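Local coordinates for protein translation initiation inhibitor (Streptococcus pyogenes, PDB 2EWC) that is of unknown function but belongs to the YjgF family and is putatively an inhibitor of translation initiation, at residues D37-I42 with E80-E85; N43-E48 with L110-D115. All coordinates share one frame; numbering follows the deposited sequence.

Contact 1: D37-I42 with E80-E85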
ATOM      1  N   ASP B  37     -22.770 -38.443   5.558  1.00 33.57           N
ATOM      2  CA  ASP B  37     -21.826 -37.537   4.881  1.00 32.75           C
ATOM      3  C   ASP B  37     -21.915 -36.079   5.370  1.00 31.34           C
ATOM      4  O   ASP B  37     -22.881 -35.698   6.011  1.00 30.57           O
ATOM      5  CB  ASP B  37     -21.957 -37.644   3.344  1.00 32.70           C
ATOM      6  CG  ASP B  37     -23.304 -37.146   2.815  1.00 34.81           C
ATOM      7  OD1 ASP B  37     -24.023 -36.379   3.487  1.00 35.89           O
ATOM      8  OD2 ASP B  37     -23.652 -37.511   1.676  1.00 38.57           O
ATOM      9  N   ILE B  38     -20.909 -35.262   5.058  1.00 30.37           N
ATOM     10  CA  ILE B  38     -20.885 -33.892   5.590  1.00 29.98           C
ATOM     11  C   ILE B  38     -22.212 -33.129   5.422  1.00 29.71           C
ATOM     12  O   ILE B  38     -22.686 -32.563   6.380  1.00 28.83           O
ATOM     13  CB  ILE B  38     -19.677 -33.040   5.086  1.00 29.53           C
ATOM     14  CG1 ILE B  38     -19.679 -31.663   5.757  1.00 28.16           C
ATOM     15  CG2 ILE B  38     -19.641 -32.967   3.514  1.00 29.90           C
ATOM     16  CD1 ILE B  38     -19.425 -31.682   7.300  1.00 25.33           C
ATOM     17  N   GLU B  39     -22.804 -33.135   4.224  1.00 29.72           N
ATOM     18  CA  GLU B  39     -24.037 -32.372   3.991  1.00 31.02           C
ATOM     19  C   GLU B  39     -25.146 -32.845   4.934  1.00 29.66           C
ATOM     20  O   GLU B  39     -25.862 -32.026   5.519  1.00 29.68           O
ATOM     21  CB  GLU B  39     -24.483 -32.456   2.522  1.00 30.93           C
ATOM     22  CG  GLU B  39     -25.543 -31.433   2.117  1.00 33.10           C
ATOM     23  CD  GLU B  39     -25.996 -31.616   0.663  1.00 35.56           C
ATOM     24  OE1 GLU B  39     -27.186 -31.944   0.447  1.00 40.09           O
ATOM     25  OE2 GLU B  39     -25.153 -31.468  -0.268  1.00 40.83           O
ATOM     26  N   SER B  40     -25.265 -34.165   5.090  0.50 29.28           N
ATOM     27  CA  SER B  40     -26.282 -34.766   5.955  0.50 28.86           C
ATOM     28  C   SER B  40     -26.064 -34.456   7.436  0.50 28.71           C
ATOM     29  O   SER B  40     -27.031 -34.312   8.186  0.50 28.65           O
ATOM     30  CB  SER B  40     -26.351 -36.277   5.749  0.50 28.54           C
ATOM     31  OG  SER B  40     -26.525 -36.599   4.378  0.50 28.22           O
ATOM     32  N   GLN B  41     -24.802 -34.360   7.858  1.00 28.01           N
ATOM     33  CA  GLN B  41     -24.497 -34.060   9.272  1.00 27.52           C
ATOM     34  C   GLN B  41     -24.764 -32.609   9.561  1.00 26.83           C
ATOM     35  O   GLN B  41     -25.149 -32.271  10.664  1.00 27.34           O
ATOM     36  CB  GLN B  41     -23.063 -34.438   9.657  1.00 26.56           C
ATOM     37  CG  GLN B  41     -22.849 -35.921   9.668  1.00 26.36           C
ATOM     38  CD  GLN B  41     -21.598 -36.327  10.385  1.00 26.29           C
ATOM     39  OE1 GLN B  41     -21.065 -35.586  11.210  1.00 28.46           O
ATOM     40  NE2 GLN B  41     -21.116 -37.522  10.083  1.00 23.91           N
ATOM     41  N   ILE B  42     -24.545 -31.761   8.556  1.00 26.72           N
ATOM     42  CA  ILE B  42     -24.874 -30.352   8.656  1.00 27.28           C
ATOM     43  C   ILE B  42     -26.398 -30.165   8.780  1.00 27.79           C
ATOM     44  O   ILE B  42     -26.855 -29.472   9.698  1.00 27.45           O
ATOM     45  CB  ILE B  42     -24.292 -29.528   7.487  1.00 27.44           C
ATOM     46  CG1 ILE B  42     -22.747 -29.545   7.549  1.00 26.18           C
ATOM     47  CG2 ILE B  42     -24.833 -28.072   7.543  1.00 27.18           C
ATOM     48  CD1 ILE B  42     -22.063 -29.081   6.272  1.00 23.12           C
ATOM     49  N   GLU B  80     -22.530 -23.437   3.789  1.00 30.20           N
ATOM     50  CA  GLU B  80     -23.082 -22.195   3.259  1.00 32.00           C
ATOM     51  C   GLU B  80     -24.263 -22.430   2.329  1.00 32.70           C
ATOM     52  O   GLU B  80     -25.238 -21.662   2.372  1.00 32.62           O
ATOM     53  CB  GLU B  80     -22.015 -21.396   2.523  1.00 32.09           C
ATOM     54  CG  GLU B  80     -21.116 -20.641   3.483  1.00 35.37           C
ATOM     55  CD  GLU B  80     -20.104 -19.779   2.766  1.00 39.52           C
ATOM     56  OE1 GLU B  80     -19.967 -19.903   1.529  1.00 42.58           O
ATOM     57  OE2 GLU B  80     -19.442 -18.975   3.447  1.00 43.08           O
ATOM     58  N   LYS B  81     -24.169 -23.477   1.498  1.00 32.75           N
ATOM     59  CA  LYS B  81     -25.276 -23.905   0.632  1.00 33.95           C
ATOM     60  C   LYS B  81     -26.508 -24.285   1.464  1.00 33.76           C
ATOM     61  O   LYS B  81     -27.633 -23.912   1.138  1.00 33.42           O
ATOM     62  CB  LYS B  81     -24.863 -25.098  -0.258  1.00 33.96           C
ATOM     63  CG  LYS B  81     -26.013 -25.659  -1.107  1.00 35.15           C
ATOM     64  CD  LYS B  81     -25.650 -26.948  -1.918  1.00 34.87           C
ATOM     65  CE  LYS B  81     -26.888 -27.400  -2.733  1.00 36.79           C
ATOM     66  NZ  LYS B  81     -26.721 -28.689  -3.474  1.00 37.78           N
HETATM   67  N   MSE B  82     -26.275 -25.039   2.534  1.00 33.79           N
HETATM   68  CA  MSE B  82     -27.345 -25.521   3.398  1.00 34.14           C
HETATM   69  C   MSE B  82     -27.983 -24.387   4.210  1.00 33.35           C
HETATM   70  O   MSE B  82     -29.189 -24.393   4.469  1.00 33.00           O
HETATM   71  CB  MSE B  82     -26.786 -26.591   4.337  1.00 34.45           C
HETATM   72  CG  MSE B  82     -27.491 -27.931   4.243  1.00 37.42           C
HETATM   73 SE   MSE B  82     -27.744 -28.639   2.567  1.00 37.24          SE
HETATM   74  CE  MSE B  82     -28.742 -27.443   1.759  1.00 41.06           C
ATOM     75  N   ILE B  83     -27.160 -23.422   4.608  1.00 32.53           N
ATOM     76  CA  ILE B  83     -27.628 -22.225   5.296  1.00 31.95           C
ATOM     77  C   ILE B  83     -28.601 -21.435   4.397  1.00 32.30           C
ATOM     78  O   ILE B  83     -29.693 -21.052   4.828  1.00 31.59           O
ATOM     79  CB  ILE B  83     -26.444 -21.359   5.752  1.00 31.55           C
ATOM     80  CG1 ILE B  83     -25.791 -21.997   6.991  1.00 31.37           C
ATOM     81  CG2 ILE B  83     -26.896 -19.905   6.070  1.00 30.80           C
ATOM     82  CD1 ILE B  83     -24.495 -21.304   7.424  1.00 30.82           C
ATOM     83  N   LYS B  84     -28.211 -21.243   3.138  1.00 32.59           N
ATOM     84  CA  LYS B  84     -29.004 -20.448   2.218  1.00 33.44           C
ATOM     85  C   LYS B  84     -30.361 -21.104   1.965  1.00 33.88           C
ATOM     86  O   LYS B  84     -31.366 -20.415   1.891  1.00 33.16           O
ATOM     87  CB  LYS B  84     -28.218 -20.117   0.947  1.00 32.86           C
ATOM     88  CG  LYS B  84     -27.073 -19.159   1.277  1.00 34.44           C
ATOM     89  CD  LYS B  84     -26.423 -18.550   0.090  1.00 36.63           C
ATOM     90  CE  LYS B  84     -25.172 -19.282  -0.285  1.00 37.53           C
ATOM     91  NZ  LYS B  84     -24.835 -18.977  -1.712  1.00 39.11           N
ATOM     92  N   GLU B  85     -30.388 -22.435   1.930  1.00 34.95           N
ATOM     93  CA  GLU B  85     -31.641 -23.186   1.777  1.00 36.09           C
ATOM     94  C   GLU B  85     -32.533 -23.198   3.034  1.00 35.90           C
ATOM     95  O   GLU B  85     -33.758 -23.220   2.929  1.00 35.73           O
ATOM     96  CB  GLU B  85     -31.351 -24.617   1.313  1.00 36.12           C
ATOM     97  CG  GLU B  85     -30.769 -24.715  -0.121  1.00 37.46           C
ATOM     98  CD  GLU B  85     -30.463 -26.162  -0.542  1.00 38.46           C
ATOM     99  OE1 GLU B  85     -30.823 -27.079   0.247  1.00 41.71           O
ATOM    100  OE2 GLU B  85     -29.867 -26.383  -1.638  1.00 38.64           O
TER

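Contact 2: N43-E48 with L110-D115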
ATOM      1  N   ASN B  43     -27.170 -30.799   7.891  1.00 28.01           N
ATOM      2  CA  ASN B  43     -28.645 -30.827   8.037  1.00 28.94           C
ATOM      3  C   ASN B  43     -29.124 -31.431   9.357  1.00 28.73           C
ATOM      4  O   ASN B  43     -30.059 -30.928   9.955  1.00 29.92           O
ATOM      5  CB  ASN B  43     -29.318 -31.544   6.867  1.00 28.60           C
ATOM      6  CG  ASN B  43     -29.352 -30.693   5.606  1.00 30.65           C
ATOM      7  OD1 ASN B  43     -29.047 -31.168   4.503  1.00 32.63           O
ATOM      8  ND2 ASN B  43     -29.701 -29.424   5.765  1.00 30.43           N
ATOM      9  N   GLY B  44     -28.489 -32.511   9.792  1.00 28.76           N
ATOM     10  CA  GLY B  44     -28.790 -33.117  11.070  1.00 29.01           C
ATOM     11  C   GLY B  44     -28.512 -32.161  12.225  1.00 29.87           C
ATOM     12  O   GLY B  44     -29.292 -32.079  13.161  1.00 29.86           O
ATOM     13  N   ALA B  45     -27.404 -31.429  12.170  1.00 29.68           N
ATOM     14  CA  ALA B  45     -27.107 -30.509  13.251  1.00 30.10           C
ATOM     15  C   ALA B  45     -28.181 -29.413  13.300  1.00 30.59           C
ATOM     16  O   ALA B  45     -28.655 -29.067  14.375  1.00 30.45           O
ATOM     17  CB  ALA B  45     -25.752 -29.922  13.077  1.00 30.08           C
ATOM     18  N   PHE B  46     -28.569 -28.885  12.135  1.00 30.90           N
ATOM     19  CA  PHE B  46     -29.543 -27.805  12.069  1.00 31.53           C
ATOM     20  C   PHE B  46     -30.959 -28.286  12.444  1.00 31.77           C
ATOM     21  O   PHE B  46     -31.762 -27.490  12.948  1.00 31.50           O
ATOM     22  CB  PHE B  46     -29.568 -27.152  10.684  1.00 31.81           C
ATOM     23  CG  PHE B  46     -28.364 -26.278  10.376  1.00 33.89           C
ATOM     24  CD1 PHE B  46     -27.746 -25.526  11.362  1.00 33.97           C
ATOM     25  CD2 PHE B  46     -27.902 -26.159   9.067  1.00 36.87           C
ATOM     26  CE1 PHE B  46     -26.654 -24.697  11.061  1.00 36.26           C
ATOM     27  CE2 PHE B  46     -26.812 -25.328   8.761  1.00 37.62           C
ATOM     28  CZ  PHE B  46     -26.193 -24.603   9.762  1.00 35.67           C
ATOM     29  N   ASP B  47     -31.262 -29.565  12.177  1.00 31.61           N
ATOM     30  CA  ASP B  47     -32.516 -30.177  12.644  1.00 31.98           C
ATOM     31  C   ASP B  47     -32.566 -30.187  14.181  1.00 32.38           C
ATOM     32  O   ASP B  47     -33.631 -29.896  14.755  1.00 32.81           O
ATOM     33  CB  ASP B  47     -32.678 -31.616  12.153  1.00 31.95           C
ATOM     34  CG  ASP B  47     -32.942 -31.734  10.641  1.00 32.90           C
ATOM     35  OD1 ASP B  47     -33.317 -30.734   9.972  1.00 32.08           O
ATOM     36  OD2 ASP B  47     -32.801 -32.880  10.124  1.00 33.22           O
ATOM     37  N   GLU B  48     -31.455 -30.534  14.848  1.00 32.47           N
ATOM     38  CA  GLU B  48     -31.407 -30.462  16.318  1.00 33.83           C
ATOM     39  C   GLU B  48     -31.584 -29.024  16.807  1.00 32.42           C
ATOM     40  O   GLU B  48     -32.342 -28.785  17.761  1.00 32.06           O
ATOM     41  CB  GLU B  48     -30.126 -31.055  16.927  1.00 34.23           C
ATOM     42  CG  GLU B  48     -30.316 -32.389  17.721  1.00 38.04           C
ATOM     43  CD  GLU B  48     -29.416 -32.517  18.996  1.00 37.87           C
ATOM     44  OE1 GLU B  48     -28.160 -32.249  18.969  1.00 41.95           O
ATOM     45  OE2 GLU B  48     -29.973 -32.937  20.039  1.00 40.41           O
ATOM     46  N   LEU B 110     -17.795 -38.598  13.134  1.00 23.54           N
ATOM     47  CA  LEU B 110     -18.435 -37.308  13.377  1.00 23.41           C
ATOM     48  C   LEU B 110     -17.674 -36.220  12.643  1.00 23.99           C
ATOM     49  O   LEU B 110     -16.448 -36.128  12.795  1.00 25.25           O
ATOM     50  CB  LEU B 110     -18.462 -36.990  14.873  1.00 23.16           C
ATOM     51  CG  LEU B 110     -18.897 -35.581  15.312  1.00 24.62           C
ATOM     52  CD1 LEU B 110     -20.404 -35.300  14.964  1.00 23.49           C
ATOM     53  CD2 LEU B 110     -18.651 -35.427  16.818  1.00 22.97           C
ATOM     54  N   LEU B 111     -18.380 -35.402  11.857  1.00 23.34           N
ATOM     55  CA  LEU B 111     -17.743 -34.385  11.017  1.00 23.66           C
ATOM     56  C   LEU B 111     -18.070 -32.939  11.360  1.00 23.87           C
ATOM     57  O   LEU B 111     -17.378 -32.025  10.909  1.00 23.75           O
ATOM     58  CB  LEU B 111     -18.079 -34.631   9.525  1.00 23.16           C
ATOM     59  CG  LEU B 111     -17.835 -36.055   8.990  1.00 26.15           C
ATOM     60  CD1 LEU B 111     -18.499 -36.309   7.613  1.00 26.69           C
ATOM     61  CD2 LEU B 111     -16.310 -36.439   8.974  1.00 26.11           C
ATOM     62  N   PHE B 112     -19.132 -32.718  12.132  1.00 24.24           N
ATOM     63  CA  PHE B 112     -19.694 -31.378  12.248  1.00 24.68           C
ATOM     64  C   PHE B 112     -20.558 -31.210  13.498  1.00 25.41           C
ATOM     65  O   PHE B 112     -21.302 -32.121  13.873  1.00 25.61           O
ATOM     66  CB  PHE B 112     -20.515 -31.074  10.991  1.00 24.38           C
ATOM     67  CG  PHE B 112     -21.139 -29.710  10.984  1.00 23.61           C
ATOM     68  CD1 PHE B 112     -20.393 -28.589  10.614  1.00 22.08           C
ATOM     69  CD2 PHE B 112     -22.462 -29.544  11.372  1.00 23.12           C
ATOM     70  CE1 PHE B 112     -20.967 -27.308  10.615  1.00 23.77           C
ATOM     71  CE2 PHE B 112     -23.049 -28.272  11.388  1.00 22.61           C
ATOM     72  CZ  PHE B 112     -22.292 -27.149  10.989  1.00 23.21           C
ATOM     73  N   GLN B 113     -20.431 -30.053  14.143  1.00 25.69           N
ATOM     74  CA  GLN B 113     -21.302 -29.661  15.252  1.00 27.14           C
ATOM     75  C   GLN B 113     -21.593 -28.193  15.070  1.00 27.16           C
ATOM     76  O   GLN B 113     -20.822 -27.494  14.413  1.00 26.53           O
ATOM     77  CB  GLN B 113     -20.634 -29.851  16.607  1.00 26.28           C
ATOM     78  CG  GLN B 113     -20.317 -31.291  16.989  1.00 28.64           C
ATOM     79  CD  GLN B 113     -19.756 -31.391  18.408  1.00 30.43           C
ATOM     80  OE1 GLN B 113     -19.323 -30.395  18.983  1.00 32.89           O
ATOM     81  NE2 GLN B 113     -19.740 -32.607  18.968  1.00 35.19           N
ATOM     82  N   VAL B 114     -22.709 -27.727  15.631  1.00 27.32           N
ATOM     83  CA  VAL B 114     -22.997 -26.306  15.632  1.00 28.52           C
ATOM     84  C   VAL B 114     -23.585 -25.893  16.986  1.00 29.52           C
ATOM     85  O   VAL B 114     -24.216 -26.688  17.657  1.00 28.94           O
ATOM     86  CB  VAL B 114     -23.883 -25.901  14.421  1.00 29.22           C
ATOM     87  CG1 VAL B 114     -25.330 -26.499  14.510  1.00 27.45           C
ATOM     88  CG2 VAL B 114     -23.890 -24.403  14.250  1.00 30.19           C
ATOM     89  N   ASP B 115     -23.303 -24.672  17.421  1.00 30.38           N
ATOM     90  CA  ASP B 115     -23.995 -24.118  18.568  1.00 31.36           C
ATOM     91  C   ASP B 115     -24.434 -22.704  18.223  1.00 31.55           C
ATOM     92  O   ASP B 115     -24.230 -22.247  17.098  1.00 32.46           O
ATOM     93  CB  ASP B 115     -23.126 -24.208  19.835  1.00 31.69           C
ATOM     94  CG  ASP B 115     -22.112 -23.072  19.961  1.00 35.45           C
ATOM     95  OD1 ASP B 115     -21.616 -22.846  21.098  1.00 39.19           O
ATOM     96  OD2 ASP B 115     -21.806 -22.389  18.955  1.00 38.81           O
TER

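Contact 1: D37-I42 with E80-E85
Met82, a selenomethionine, reaches from helix 76-87 to Glu39 and Ile42, residues one turn apart on helix 38-54, and makes every close touch between 37-42 and 80-85. Met82 with these two partners is the packed part. At its buried end Ile42 turns CG2 to the root of the Met82 side chain, 4.0 Å from CB, and the two side chains meet at a slant. A branched isoleucine suits a position closed in by Val78 and Met79 of the facing helix and by Phe112 of the sheet.

Farther out comes the closer touch: the selenium lies across the stem of Glu39, SE standing 3.6 Å from CG with the two chains at about a right angle. The first torsion of Glu39 (chi1 -166°) carries CG away from its own backbone N, and the extended chain then runs outward, offering the CG methylene to the selenium, with carboxylate carbon CD next, 3.9 Å from SE. A bend at the second torsion of Met82 (chi2 49°) sets SE against Glu39, and its flexible, polarisable chain can follow the uneven surface between the helices.

The outer side is looser: Lys81, exposed to solvent, keeps NZ 4.5 Å from Glu39 OE2, too far for a salt bridge, so the opposite charges can offer at most a mild, long-range attraction. At the start of the first helix, Asp37 is the N-cap: its OD1 accepts from Ser40 N at 3.0 Å, nearly in line with its C-O bond, and from Ser40 OG at 2.7 Å, from above the carboxylate plane. Glu80, pointing away from 37-42, pairs with Arg13 of the second subunit. The chemistry implies that van der Waals contact, rather than polar bonding between the segments, joins the helices here.

Contact 2: N43-E48 with L110-D115
In the YjgF fold two helices pack on one face of a mixed beta-sheet, and this contact is where helix 38-54 rests on the central strand 112-119. Locally the two elements run nearly alongside one another, their axes 8.0 Å apart at closest approach and 28° from parallel. Ala45 and Gln113 have the nearest CA atoms, 6.2 Å apart, yet Gln113 turns its side chain away from the helix, as strand alternation requires, and leaves its neighbours Phe112 and Val114 to meet it.

The Ala45 methyl faces both. It touches the edge of the Phe112 ring, close to the ring plane, with CB 3.6 Å from CE2. The same CB is 3.7 Å from Val114 CG1, and so small a residue allows the helix to settle close to the sheet. Phe112, its CG swung away from the backbone N (chi1 -179°), extends its ring toward helix 38-54, where Ile38 and Ile42 also touch it, while Phe70 meets it edge-to-face.

Phe46 leaves the helix to one side and brings its ring toward the strand, where Met66 of strand 63-70 and Ile83 of helix 76-87 also touch it; its side chain crosses that of Val114 at about a right angle. All four touching side chains are apolar and buried, as befits the core of the domain. The charged groups at the borders have other partners: Glu48 pairs with Arg51, and Asp115 with Lys95 of the third subunit. Val114 CG1 serves both helix residues, for besides the Ala45 methyl it meets Phe46 at CD1 and CE1, each 4.1 Å away.

Contacts 1 and 2 use successive turns of helix 38-54, and their centres lie about 9 Å apart. Contact 2 seats the helix on the sheet near the middle of the chain, whereas contact 1, its centre about 12 Å from that of the chain, adds helix 76-87 beside it. They are joined by a polar link, Gln41 OE1 of 37-42 lying 2.8 Å from Leu111 N of 110-115, a probable hydrogen bond that ties the first turns of the helix to the residues leading into strand 112-119, and by packing, as where Ile38 N approaches Leu111 CD1 to 3.7 Å. Ile83 of helix 76-87 touches Phe46, an apolar bridge from that helix to contact 2.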